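Local atomic coordinates of aldehyde dehydrogenase 12 (Zea mays, PDB entry 6D97), a protein that catalyses the NAD-dependent oxidation of L-glutamate gamma-semialdehyde, the last step of proline catabolism in plants, as a member of the aldehyde dehydrogenase family. Residues F85-L89 / M248-N252; H95-L101 / Y185-Y189; G211-N217 / I520-S525; N380-I384 / N425-V429. One frame throughout, in Å; residues are numbered along the deposited sequence.

Contact 1. Residues F85-L89 / M248-N252; sequences FMESL and MDFIN
An N-terminal helix packs here beside the end strand, 249-251, of the parallel Rossmann-type sheet of the NAD-binding domain; the strand's outer edge is itself paired by strand 43-49 (Phe-250 with Phe-48). Residues 85-89 are helical, with Leu-89 N bonded to Phe-85 O (3.0 Å). The two axes approach to 10.1 Å and run nearly antiparallel, at 155°; Phe-85 and Asp-249 have the nearest CA atoms, 7.3 Å apart. Phe-85 gives the most surface. Its CB points toward the strand, and with chi1 m and chi2 -86° the ring presents one face to Ile-251: Ile-251 CD1 stands 3.9 Å from the ring centroid, 11° off the normal, a CH-pi contact. At the ring edge sit Asp-249 CB, 4.0 Å from Phe-85 CD1, and Phe-250 O, 3.6 Å from Phe-85 CE1. Asp-249, rotamer m, divides its carboxylate: OD1 accepts from Gln-50 N, and OD2 serves the helix. Ile-251, t about both chi angles, also touches Lys-222, an NAD-binding residue, and Met-258. On the polar flank, Ser-88 OG (chi1 t) donates to Asp-249 OD2 at 2.6 Å, and one water donates to both Phe-85 O and Asp-249 OD2, each 2.7 Å away.

Contact 2. Residues H95-L101 / Y185-Y189; sequences HGLHNPL and YRWPY
Loop 95-101 packs on the end of strand 180-187, the middle strand of the antiparallel sheet 170-174, 180-187, 526-533, where a second subunit meets it, consistent with the oligomerisation element of aldehyde dehydrogenases. CA atoms pair antiparallel: Gly-96 with Pro-188 (5.5 Å), Asn-99 with Trp-187 (6.0 Å), Pro-100 with Tyr-185 (7.2 Å). Hydrogen bonds shape the loop internally. Asn-99 (chi1 p) donates from ND2 to His-95 O (2.8 Å) and accepts at OD1 from Leu-101 N (2.9 Å), an Asx turn; ND2 also bonds Gly-479 O of the second subunit. The main ring contact is CH-pi: Asn-99 CB stands 4.0 Å from the centroid of the Trp-187 six-membered ring, 9° off its normal. Apolar contacts follow. Pro-100 CB meets Tyr-185 CD1 at 3.5 Å and Pro-100 CD meets Trp-187 CZ3 at 3.8 Å. Pro-188 CG lies 3.7 Å from Gly-96 CA; a CB on Gly-96, whose phi is 84°, would clash with that CG. Trp-187 and Leu-101 both pack on Leu-478 of the second subunit. With no hydrogen bond between the two segments, prolines and aromatic rings join them, and the loop's polar groups turn to internal bonds and outside partners.

Contact 3. Residues G211-N217 / I520-S525; sequences GALYMGN and IKLVWS
Residues 211-214 lie near the C-terminal end of helix 203-214, and 520-524 near that of helix 517-524. The backbones come close, with CA-CA distances of 5.1 Å for Gly-211 and Ile-520 and 5.3 Å for Ala-212 and Trp-524. The first helix ends in a Schellman motif: Gly-216 has phi 106°, Gly-216 N bonds Leu-213 O and Asn-217 N bonds Ala-212 O, both at 3.1 Å. Glycine at 211 permits the approach, since a CB there would clash with Trp-524 CD1, which lies 3.4 Å from Gly-211 C. Trp-524 (chi1 m, chi2 120°) contributes the most surface. Ala-212 CB sits over its six-membered ring, 3.6 Å from the centroid and 12° off the normal, a CH-pi contact; Trp-524 NE1 bonds Gln-208 OE1. Met-215, m at all three chi angles, points toward the second helix, with CG 3.8 Å from both Ile-520 CG2 and Trp-524 CB. Ile-520 CD1 meets the Tyr-214 ring edge at CD2, 4.0 Å away. Asn-217 (chi1 m) ties the two helix ends: ND2 donates to Trp-524 O and to Ala-212 O, each at 2.9 Å, and OD1 accepts from Tyr-189 N. Trp-524 rests on strands 191-196 and 269-273, so the C-terminal helix packs beside helix 203-214 on the parallel sheet of the Rossmann-type NAD-binding domain.

Contact 4. Residues N380-I384 / N425-V429; sequences NLLKI and NFELV
Asn-380 starts the contact near the C-terminal end of helix 371-382, facing the short helix 425-429. Its CB points toward that helix, and Asn-380 O lies 3.5 Å from Leu-428 CD2. Leu-381 (m, t) comes next, its CA 7.0 Å from that of Val-429. Its CB leaves sideways, but Leu-381 CD2 reaches 3.8 Å from Leu-428 CG and 3.7 Å from Val-429 CG2. A turn closed by Ile-384 N to Leu-381 O (3.0 Å) follows, and Ile-384 is the residue that goes extended (-80/138). Its CB points toward the second helix; with rotamer m, t, Ile-384 CD1 lies 4.2 Å from both Leu-428 CD2 and Val-429 CG2, and Ile-384 CG1 is 3.7 Å from Asn-425 OD1. The CA atoms of Ile-384 and Asn-425 are 7.6 Å apart. Leu-428 (t, p) gives the most surface, touching Asn-380, Leu-381 and Ile-384; the joint is mainly apolar, and no hydrogen bond crosses it. It lies away from the NAD site. Beneath it, Leu-381 packs on Phe-437 and Val-439 of strand 437-443, in the mixed sheet that forms the catalytic domain, as in the aldehyde dehydrogenase family; helix 417-420 touches Ile-384 and Val-429, and Asn-425 ND2 bonds Glu-419 O.

In the fold
Contacts 1, 2 and 3 gather around the parallel NAD-binding sheet; contact 4 lies across the chain's centre beside the seven-stranded mixed sheet, its centre 42 to 50 Å from the others. Contacts 2 and 3 touch, with centres 9 Å apart: Tyr-189 N bonds Asn-217 OD1 and Leu-97 N bonds Gly-216 O, linking both the 95-101 loop and the residues after strand 180-187 to the end of helix 203-214. Contact 1 is 17 Å from contact 3 and 20 Å from contact 2, centre to centre. Along the chain, contact 2 nests within contact 1, contacts 1 and 3 cross, and contact 4 nests within contact 3. N- and C-terminal elements thus both return to the nucleotide-binding domain.

Contact 1. Residues F85-L89 / M248-N252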
loop_
_atom_site.group_PDB
_atom_site.type_symbol
_atom_site.label_atom_id
_atom_site.label_comp_id
_atom_site.label_asym_id
_atom_site.label_seq_id
_atom_site.Cartn_x
_atom_site.Cartn_y
_atom_site.Cartn_z
ATOM N N PHE A 85 16.872 -20.230 29.732
ATOM C CA PHE A 85 16.432 -19.688 28.450
ATOM C C PHE A 85 14.974 -20.034 28.178
ATOM O O PHE A 85 14.217 -19.195 27.671
ATOM C CB PHE A 85 17.341 -20.192 27.328
ATOM C CG PHE A 85 18.734 -19.636 27.391
ATOM C CD1 PHE A 85 19.036 -18.420 26.799
ATOM C CD2 PHE A 85 19.738 -20.321 28.055
ATOM C CE1 PHE A 85 20.317 -17.899 26.860
ATOM C CE2 PHE A 85 21.023 -19.806 28.121
ATOM C CZ PHE A 85 21.313 -18.594 27.521
ATOM N N MET A 86 14.560 -21.256 28.519
ATOM C CA MET A 86 13.147 -21.618 28.445
ATOM C C MET A 86 12.302 -20.698 29.319
ATOM O O MET A 86 11.269 -20.178 28.879
ATOM C CB MET A 86 12.954 -23.073 28.872
ATOM C CG MET A 86 13.512 -24.103 27.912
ATOM S SD MET A 86 13.699 -25.701 28.725
ATOM C CE MET A 86 12.046 -25.944 29.370
ATOM N N GLU A 87 12.729 -20.487 30.568
ATOM C CA GLU A 87 11.961 -19.652 31.487
ATOM C C GLU A 87 11.863 -18.219 30.982
ATOM O O GLU A 87 10.815 -17.576 31.116
ATOM C CB GLU A 87 12.589 -19.685 32.879
ATOM N N SER A 88 12.944 -17.702 30.396
ATOM C CA SER A 88 12.932 -16.333 29.896
ATOM C C SER A 88 11.984 -16.184 28.713
ATOM O O SER A 88 11.266 -15.183 28.609
ATOM C CB SER A 88 14.347 -15.911 29.505
ATOM O OG SER A 88 14.402 -14.539 29.158
ATOM N N LEU A 89 11.966 -17.171 27.815
ATOM C CA LEU A 89 11.066 -17.106 26.670
ATOM C C LEU A 89 9.614 -17.246 27.104
ATOM O O LEU A 89 8.729 -16.575 26.560
ATOM C CB LEU A 89 11.429 -18.185 25.648
ATOM C CG LEU A 89 12.591 -17.904 24.698
ATOM C CD1 LEU A 89 13.047 -19.196 24.037
ATOM C CD2 LEU A 89 12.162 -16.892 23.654
ATOM N N MET A 248 15.488 -9.505 25.351
ATOM C CA MET A 248 16.081 -10.540 24.515
ATOM C C MET A 248 17.103 -11.341 25.309
ATOM O O MET A 248 17.602 -10.905 26.350
ATOM C CB MET A 248 16.732 -9.950 23.254
ATOM C CG MET A 248 17.987 -9.110 23.491
ATOM S SD MET A 248 19.542 -10.035 23.556
ATOM C CE MET A 248 19.666 -10.647 21.878
ATOM N N ASP A 249 17.415 -12.525 24.784
ATOM C CA ASP A 249 18.432 -13.401 25.340
ATOM C C ASP A 249 19.464 -13.733 24.270
ATOM O O ASP A 249 19.186 -13.678 23.070
ATOM C CB ASP A 249 17.821 -14.692 25.890
ATOM C CG ASP A 249 16.853 -14.436 27.018
ATOM O OD1 ASP A 249 17.216 -13.708 27.965
ATOM O OD2 ASP A 249 15.723 -14.952 26.951
ATOM N N PHE A 250 20.656 -14.108 24.728
ATOM C CA PHE A 250 21.788 -14.407 23.857
ATOM C C PHE A 250 22.396 -15.722 24.319
ATOM O O PHE A 250 22.889 -15.808 25.447
ATOM C CB PHE A 250 22.811 -13.267 23.920
ATOM C CG PHE A 250 23.943 -13.387 22.942
ATOM C CD1 PHE A 250 23.705 -13.479 21.579
ATOM C CD2 PHE A 250 25.255 -13.361 23.391
ATOM C CE1 PHE A 250 24.757 -13.568 20.683
ATOM C CE2 PHE A 250 26.312 -13.451 22.507
ATOM C CZ PHE A 250 26.066 -13.553 21.148
ATOM N N ILE A 251 22.346 -16.749 23.474
ATOM C CA ILE A 251 22.831 -18.075 23.841
ATOM C C ILE A 251 23.964 -18.470 22.901
ATOM O O ILE A 251 23.887 -18.242 21.688
ATOM C CB ILE A 251 21.703 -19.128 23.826
ATOM C CG1 ILE A 251 22.246 -20.491 24.269
ATOM C CG2 ILE A 251 21.057 -19.227 22.451
ATOM C CD1 ILE A 251 21.172 -21.514 24.602
ATOM N N ASN A 252 25.024 -19.037 23.469
ATOM C CA ASN A 252 26.107 -19.642 22.708
ATOM C C ASN A 252 26.085 -21.143 22.966
ATOM O O ASN A 252 26.015 -21.574 24.121
ATOM C CB ASN A 252 27.466 -19.056 23.101
ATOM C CG ASN A 252 27.550 -17.552 22.893
ATOM O OD1 ASN A 252 27.969 -17.082 21.838
ATOM N ND2 ASN A 252 27.185 -16.793 23.918
HETATM O O HOH W 1 15.683 -17.537 26.062
#

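Contact 2. Residues H95-L101 / Y185-Y189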
loop_
_atom_site.group_PDB
_atom_site.type_symbol
_atom_site.label_atom_id
_atom_site.label_comp_id
_atom_site.label_asym_id
_atom_site.label_seq_id
_atom_site.Cartn_x
_atom_site.Cartn_y
_atom_site.Cartn_z
ATOM N N HIS A 95 0.649 -12.824 22.634
ATOM C CA HIS A 95 0.315 -11.487 22.162
ATOM C C HIS A 95 1.461 -10.498 22.345
ATOM O O HIS A 95 1.237 -9.282 22.277
ATOM C CB HIS A 95 -0.967 -10.966 22.829
ATOM C CG HIS A 95 -1.131 -11.364 24.263
ATOM N ND1 HIS A 95 -0.711 -10.573 25.310
ATOM C CD2 HIS A 95 -1.712 -12.451 24.823
ATOM C CE1 HIS A 95 -1.001 -11.166 26.453
ATOM N NE2 HIS A 95 -1.611 -12.307 26.186
ATOM N N GLY A 96 2.676 -10.995 22.566
ATOM C CA GLY A 96 3.881 -10.210 22.399
ATOM C C GLY A 96 4.249 -9.359 23.600
ATOM O O GLY A 96 3.477 -9.160 24.540
ATOM N N LEU A 97 5.488 -8.858 23.564
ATOM C CA LEU A 97 5.876 -7.793 24.480
ATOM C C LEU A 97 5.085 -6.529 24.190
ATOM O O LEU A 97 4.848 -5.718 25.092
ATOM C CB LEU A 97 7.378 -7.519 24.377
ATOM C CG LEU A 97 8.311 -8.685 24.696
ATOM C CD1 LEU A 97 9.760 -8.237 24.735
ATOM C CD2 LEU A 97 7.911 -9.292 26.025
ATOM N N HIS A 98 4.674 -6.350 22.937
ATOM C CA HIS A 98 3.756 -5.296 22.537
ATOM C C HIS A 98 3.128 -5.706 21.212
ATOM O O HIS A 98 3.621 -6.599 20.520
ATOM C CB HIS A 98 4.463 -3.941 22.413
ATOM C CG HIS A 98 5.537 -3.912 21.368
ATOM N ND1 HIS A 98 6.864 -4.152 21.654
ATOM C CD2 HIS A 98 5.476 -3.681 20.036
ATOM C CE1 HIS A 98 7.576 -4.062 20.546
ATOM N NE2 HIS A 98 6.757 -3.783 19.548
ATOM N N ASN A 99 2.031 -5.044 20.872
ATOM C CA ASN A 99 1.361 -5.256 19.597
ATOM C C ASN A 99 0.645 -3.956 19.251
ATOM O O ASN A 99 0.683 -3.017 20.059
ATOM C CB ASN A 99 0.413 -6.461 19.666
ATOM C CG ASN A 99 -0.625 -6.339 20.756
ATOM O OD1 ASN A 99 -1.434 -5.412 20.757
ATOM N ND2 ASN A 99 -0.643 -7.311 21.666
ATOM N N PRO A 100 0.004 -3.833 18.080
ATOM C CA PRO A 100 -0.609 -2.542 17.723
ATOM C C PRO A 100 -1.620 -2.011 18.727
ATOM O O PRO A 100 -1.948 -0.821 18.662
ATOM C CB PRO A 100 -1.273 -2.835 16.372
ATOM C CG PRO A 100 -0.436 -3.881 15.774
ATOM C CD PRO A 100 0.001 -4.754 16.925
ATOM N N LEU A 101 -2.123 -2.834 19.649
ATOM C CA LEU A 101 -3.106 -2.383 20.625
ATOM C C LEU A 101 -2.606 -2.401 22.063
ATOM O O LEU A 101 -3.318 -1.919 22.952
ATOM C CB LEU A 101 -4.377 -3.244 20.537
ATOM C CG LEU A 101 -5.164 -3.166 19.229
ATOM C CD1 LEU A 101 -6.458 -3.969 19.331
ATOM C CD2 LEU A 101 -5.448 -1.721 18.852
ATOM N N TYR A 185 -4.302 -6.359 11.127
ATOM C CA TYR A 185 -3.139 -5.944 11.895
ATOM C C TYR A 185 -1.965 -6.882 11.651
ATOM O O TYR A 185 -2.124 -8.002 11.160
ATOM C CB TYR A 185 -3.448 -5.910 13.396
ATOM C CG TYR A 185 -4.392 -4.812 13.822
ATOM C CD1 TYR A 185 -3.915 -3.543 14.141
ATOM C CD2 TYR A 185 -5.763 -5.047 13.916
ATOM C CE1 TYR A 185 -4.776 -2.538 14.538
ATOM C CE2 TYR A 185 -6.632 -4.051 14.310
ATOM C CZ TYR A 185 -6.133 -2.801 14.622
ATOM O OH TYR A 185 -7.002 -1.812 15.012
ATOM N N ARG A 186 -0.774 -6.405 12.010
ATOM C CA ARG A 186 0.428 -7.232 12.057
ATOM C C ARG A 186 0.658 -7.586 13.520
ATOM O O ARG A 186 1.077 -6.743 14.316
ATOM C CB ARG A 186 1.631 -6.511 11.461
ATOM C CG ARG A 186 1.439 -5.994 10.045
ATOM C CD ARG A 186 0.962 -7.082 9.103
ATOM N NE ARG A 186 1.820 -8.262 9.152
ATOM C CZ ARG A 186 1.618 -9.360 8.431
ATOM N NH1 ARG A 186 0.589 -9.424 7.601
ATOM N NH2 ARG A 186 2.443 -10.391 8.544
ATOM N N TRP A 187 0.371 -8.834 13.875
ATOM C CA TRP A 187 0.493 -9.310 15.247
ATOM C C TRP A 187 1.836 -9.997 15.447
ATOM O O TRP A 187 2.318 -10.686 14.546
ATOM C CB TRP A 187 -0.621 -10.296 15.575
ATOM C CG TRP A 187 -1.272 -10.039 16.883
ATOM C CD1 TRP A 187 -1.259 -10.844 17.987
ATOM C CD2 TRP A 187 -2.042 -8.887 17.232
ATOM N NE1 TRP A 187 -1.979 -10.263 19.002
ATOM C CE2 TRP A 187 -2.468 -9.059 18.566
ATOM C CE3 TRP A 187 -2.412 -7.725 16.547
ATOM C CZ2 TRP A 187 -3.246 -8.111 19.228
ATOM C CZ3 TRP A 187 -3.185 -6.785 17.204
ATOM C CH2 TRP A 187 -3.594 -6.984 18.533
ATOM N N PRO A 188 2.451 -9.855 16.617
ATOM C CA PRO A 188 3.704 -10.570 16.878
ATOM C C PRO A 188 3.441 -12.052 17.081
ATOM O O PRO A 188 2.301 -12.512 17.167
ATOM C CB PRO A 188 4.225 -9.915 18.161
ATOM C CG PRO A 188 2.993 -9.470 18.859
ATOM C CD PRO A 188 2.029 -9.050 17.775
ATOM N N TYR A 189 4.530 -12.807 17.156
ATOM C CA TYR A 189 4.440 -14.212 17.514
ATOM C C TYR A 189 4.713 -14.461 18.989
ATOM O O TYR A 189 4.240 -15.465 19.534
ATOM C CB TYR A 189 5.413 -15.041 16.679
ATOM C CG TYR A 189 5.078 -15.132 15.210
ATOM C CD1 TYR A 189 4.126 -16.027 14.743
ATOM C CD2 TYR A 189 5.745 -14.354 14.283
ATOM C CE1 TYR A 189 3.835 -16.126 13.392
ATOM C CE2 TYR A 189 5.461 -14.443 12.942
ATOM C CZ TYR A 189 4.510 -15.330 12.500
ATOM O OH TYR A 189 4.249 -15.404 11.154
#

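Contact 3. Residues G211-N217 / I520-S525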
loop_
_atom_site.group_PDB
_atom_site.type_symbol
_atom_site.label_atom_id
_atom_site.label_comp_id
_atom_site.label_asym_id
_atom_site.label_seq_id
_atom_site.Cartn_x
_atom_site.Cartn_y
_atom_site.Cartn_z
ATOM N N GLY A 211 14.418 -6.626 13.818
ATOM C CA GLY A 211 13.128 -6.903 13.205
ATOM C C GLY A 211 12.195 -7.650 14.135
ATOM O O GLY A 211 11.023 -7.292 14.282
ATOM N N ALA A 212 12.712 -8.689 14.796
ATOM C CA ALA A 212 11.905 -9.432 15.755
ATOM C C ALA A 212 11.420 -8.526 16.881
ATOM O O ALA A 212 10.239 -8.553 17.250
ATOM C CB ALA A 212 12.703 -10.609 16.316
ATOM N N LEU A 213 12.319 -7.705 17.431
ATOM C CA LEU A 213 11.934 -6.818 18.524
ATOM C C LEU A 213 10.932 -5.768 18.064
ATOM O O LEU A 213 9.985 -5.446 18.794
ATOM C CB LEU A 213 13.171 -6.148 19.120
ATOM C CG LEU A 213 14.080 -7.044 19.960
ATOM C CD1 LEU A 213 15.401 -6.340 20.260
ATOM C CD2 LEU A 213 13.378 -7.444 21.240
ATOM N N TYR A 214 11.121 -5.225 16.856
ATOM C CA TYR A 214 10.240 -4.171 16.360
ATOM C C TYR A 214 8.781 -4.608 16.372
ATOM O O TYR A 214 7.900 -3.849 16.792
ATOM C CB TYR A 214 10.636 -3.763 14.939
ATOM C CG TYR A 214 11.959 -3.046 14.794
ATOM C CD1 TYR A 214 12.527 -2.363 15.862
ATOM C CD2 TYR A 214 12.634 -3.048 13.578
ATOM C CE1 TYR A 214 13.736 -1.704 15.724
ATOM C CE2 TYR A 214 13.843 -2.399 13.428
ATOM C CZ TYR A 214 14.391 -1.725 14.502
ATOM O OH TYR A 214 15.596 -1.074 14.348
ATOM N N MET A 215 8.505 -5.827 15.906
ATOM C CA MET A 215 7.126 -6.272 15.753
ATOM C C MET A 215 6.504 -6.746 17.058
ATOM O O MET A 215 5.309 -7.060 17.074
ATOM C CB MET A 215 7.043 -7.388 14.710
ATOM C CG MET A 215 7.600 -6.992 13.352
ATOM S SD MET A 215 6.981 -5.396 12.778
ATOM C CE MET A 215 5.235 -5.747 12.590
ATOM N N GLY A 216 7.272 -6.808 18.136
ATOM C CA GLY A 216 6.755 -7.170 19.433
ATOM C C GLY A 216 7.113 -8.558 19.935
ATOM O O GLY A 216 6.477 -9.030 20.887
ATOM N N ASN A 217 8.095 -9.221 19.336
ATOM C CA ASN A 217 8.510 -10.540 19.785
ATOM C C ASN A 217 9.579 -10.428 20.869
ATOM O O ASN A 217 10.193 -9.376 21.068
ATOM C CB ASN A 217 9.044 -11.366 18.614
ATOM C CG ASN A 217 8.072 -11.431 17.450
ATOM O OD1 ASN A 217 7.105 -12.190 17.480
ATOM N ND2 ASN A 217 8.328 -10.636 16.417
ATOM N N ILE A 520 10.793 -7.442 7.378
ATOM C CA ILE A 520 10.551 -7.494 8.817
ATOM C C ILE A 520 9.118 -7.927 9.099
ATOM O O ILE A 520 8.867 -8.781 9.958
ATOM C CB ILE A 520 10.864 -6.134 9.457
ATOM C CG1 ILE A 520 12.359 -5.845 9.350
ATOM C CG2 ILE A 520 10.400 -6.113 10.904
ATOM C CD1 ILE A 520 12.734 -4.457 9.833
ATOM N N LYS A 521 8.157 -7.348 8.374
ATOM C CA LYS A 521 6.755 -7.669 8.620
ATOM C C LYS A 521 6.432 -9.106 8.227
ATOM O O LYS A 521 5.684 -9.790 8.935
ATOM C CB LYS A 521 5.852 -6.688 7.874
ATOM C CG LYS A 521 5.861 -5.279 8.441
ATOM C CD LYS A 521 4.933 -4.359 7.657
ATOM C CE LYS A 521 5.694 -3.472 6.689
ATOM N NZ LYS A 521 4.805 -2.871 5.647
ATOM N N LEU A 522 6.987 -9.587 7.111
ATOM C CA LEU A 522 6.730 -10.965 6.696
ATOM C C LEU A 522 7.312 -11.959 7.692
ATOM O O LEU A 522 6.653 -12.937 8.069
ATOM C CB LEU A 522 7.312 -11.209 5.302
ATOM C CG LEU A 522 7.520 -12.680 4.933
ATOM C CD1 LEU A 522 6.189 -13.310 4.540
ATOM C CD2 LEU A 522 8.554 -12.838 3.830
ATOM N N VAL A 523 8.538 -11.715 8.144
ATOM C CA VAL A 523 9.247 -12.705 8.946
ATOM C C VAL A 523 8.782 -12.683 10.396
ATOM O O VAL A 523 8.675 -13.734 11.037
ATOM C CB VAL A 523 10.766 -12.470 8.828
ATOM C CG1 VAL A 523 11.518 -13.310 9.836
ATOM C CG2 VAL A 523 11.241 -12.796 7.421
ATOM N N TRP A 524 8.488 -11.500 10.938
ATOM C CA TRP A 524 8.354 -11.329 12.379
ATOM C C TRP A 524 6.951 -10.959 12.835
ATOM O O TRP A 524 6.765 -10.606 14.004
ATOM C CB TRP A 524 9.360 -10.289 12.867
ATOM C CG TRP A 524 10.748 -10.805 12.755
ATOM C CD1 TRP A 524 11.775 -10.273 12.025
ATOM C CD2 TRP A 524 11.258 -11.994 13.364
ATOM N NE1 TRP A 524 12.899 -11.053 12.161
ATOM C CE2 TRP A 524 12.608 -12.113 12.978
ATOM C CE3 TRP A 524 10.706 -12.965 14.210
ATOM C CZ2 TRP A 524 13.413 -13.166 13.406
ATOM C CZ3 TRP A 524 11.502 -14.007 14.632
ATOM C CH2 TRP A 524 12.844 -14.098 14.230
ATOM N N SER A 525 5.959 -11.043 11.955
ATOM C CA SER A 525 4.581 -10.851 12.372
ATOM C C SER A 525 3.680 -11.713 11.502
ATOM O O SER A 525 4.089 -12.231 10.458
ATOM C CB SER A 525 4.163 -9.378 12.302
ATOM O OG SER A 525 4.094 -8.924 10.962
#

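Contact 4. Residues N380-I384 / N425-V429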
loop_
_atom_site.group_PDB
_atom_site.type_symbol
_atom_site.label_atom_id
_atom_site.label_comp_id
_atom_site.label_asym_id
_atom_site.label_seq_id
_atom_site.Cartn_x
_atom_site.Cartn_y
_atom_site.Cartn_z
ATOM N N ASN A 380 37.200 -33.959 -8.967
ATOM C CA ASN A 380 35.979 -34.635 -9.391
ATOM C C ASN A 380 35.380 -33.966 -10.622
ATOM O O ASN A 380 34.900 -34.648 -11.535
ATOM C CB ASN A 380 34.963 -34.661 -8.251
ATOM C CG ASN A 380 35.322 -35.657 -7.174
ATOM O OD1 ASN A 380 36.077 -36.599 -7.410
ATOM N ND2 ASN A 380 34.771 -35.461 -5.982
ATOM N N LEU A 381 35.399 -32.631 -10.665
ATOM C CA LEU A 381 34.912 -31.924 -11.844
ATOM C C LEU A 381 35.796 -32.197 -13.054
ATOM O O LEU A 381 35.300 -32.330 -14.179
ATOM C CB LEU A 381 34.838 -30.422 -11.568
ATOM C CG LEU A 381 33.757 -29.963 -10.590
ATOM C CD1 LEU A 381 33.944 -28.507 -10.223
ATOM C CD2 LEU A 381 32.394 -30.172 -11.212
ATOM N N LEU A 382 37.110 -32.295 -12.842
ATOM C CA LEU A 382 38.040 -32.486 -13.947
ATOM C C LEU A 382 37.921 -33.858 -14.596
ATOM O O LEU A 382 38.464 -34.051 -15.690
ATOM C CB LEU A 382 39.474 -32.258 -13.471
ATOM C CG LEU A 382 39.799 -30.794 -13.167
ATOM C CD1 LEU A 382 41.197 -30.651 -12.584
ATOM C CD2 LEU A 382 39.650 -29.948 -14.420
ATOM N N LYS A 383 37.229 -34.807 -13.963
ATOM C CA LYS A 383 36.950 -36.080 -14.618
ATOM C C LYS A 383 35.984 -35.921 -15.783
ATOM O O LYS A 383 35.871 -36.832 -16.611
ATOM C CB LYS A 383 36.379 -37.081 -13.610
ATOM C CG LYS A 383 37.336 -37.460 -12.493
ATOM C CD LYS A 383 36.629 -38.240 -11.397
ATOM C CE LYS A 383 37.603 -38.649 -10.305
ATOM N NZ LYS A 383 36.904 -39.260 -9.139
ATOM N N ILE A 384 35.296 -34.788 -15.866
ATOM C CA ILE A 384 34.276 -34.563 -16.884
ATOM C C ILE A 384 34.944 -34.173 -18.195
ATOM O O ILE A 384 35.892 -33.378 -18.218
ATOM C CB ILE A 384 33.290 -33.485 -16.404
ATOM C CG1 ILE A 384 32.588 -33.955 -15.126
ATOM C CG2 ILE A 384 32.291 -33.147 -17.494
ATOM C CD1 ILE A 384 31.894 -32.849 -14.361
ATOM N N ASN A 425 26.710 -35.505 -13.367
ATOM C CA ASN A 425 27.516 -34.299 -13.531
ATOM C C ASN A 425 26.796 -33.079 -12.975
ATOM O O ASN A 425 27.424 -32.209 -12.364
ATOM C CB ASN A 425 27.853 -34.073 -15.003
ATOM C CG ASN A 425 28.798 -35.106 -15.554
ATOM O OD1 ASN A 425 29.457 -35.830 -14.809
ATOM N ND2 ASN A 425 28.887 -35.168 -16.875
ATOM N N PHE A 426 25.476 -33.003 -13.162
ATOM C CA PHE A 426 24.738 -31.825 -12.722
ATOM C C PHE A 426 24.818 -31.649 -11.209
ATOM O O PHE A 426 25.118 -30.557 -10.712
ATOM C CB PHE A 426 23.278 -31.913 -13.170
ATOM C CG PHE A 426 22.478 -30.693 -12.822
ATOM C CD1 PHE A 426 22.510 -29.577 -13.642
ATOM C CD2 PHE A 426 21.733 -30.642 -11.653
ATOM C CE1 PHE A 426 21.798 -28.444 -13.322
ATOM C CE2 PHE A 426 21.017 -29.507 -11.324
ATOM C CZ PHE A 426 21.051 -28.406 -12.161
ATOM N N GLU A 427 24.529 -32.715 -10.455
ATOM C CA GLU A 427 24.576 -32.636 -8.996
ATOM C C GLU A 427 25.976 -32.269 -8.502
ATOM O O GLU A 427 26.114 -31.508 -7.534
ATOM C CB GLU A 427 24.133 -33.971 -8.378
ATOM C CG GLU A 427 22.663 -34.352 -8.572
ATOM C CD GLU A 427 22.333 -34.702 -10.001
ATOM O OE1 GLU A 427 23.250 -35.058 -10.749
ATOM O OE2 GLU A 427 21.165 -34.607 -10.398
ATOM N N LEU A 428 27.021 -32.769 -9.153
ATOM C CA LEU A 428 28.384 -32.379 -8.808
ATOM C C LEU A 428 28.655 -30.912 -9.159
ATOM O O LEU A 428 29.209 -30.161 -8.340
ATOM C CB LEU A 428 29.384 -33.299 -9.521
ATOM C CG LEU A 428 30.867 -33.013 -9.290
ATOM C CD1 LEU A 428 31.240 -33.299 -7.855
ATOM C CD2 LEU A 428 31.723 -33.814 -10.259
ATOM N N VAL A 429 28.293 -30.483 -10.378
ATOM C CA VAL A 429 28.595 -29.122 -10.842
ATOM C C VAL A 429 27.847 -28.093 -10.001
ATOM O O VAL A 429 28.403 -27.043 -9.634
ATOM C CB VAL A 429 28.272 -28.993 -12.353
ATOM C CG1 VAL A 429 28.105 -27.522 -12.784
ATOM C CG2 VAL A 429 29.344 -29.692 -13.182
#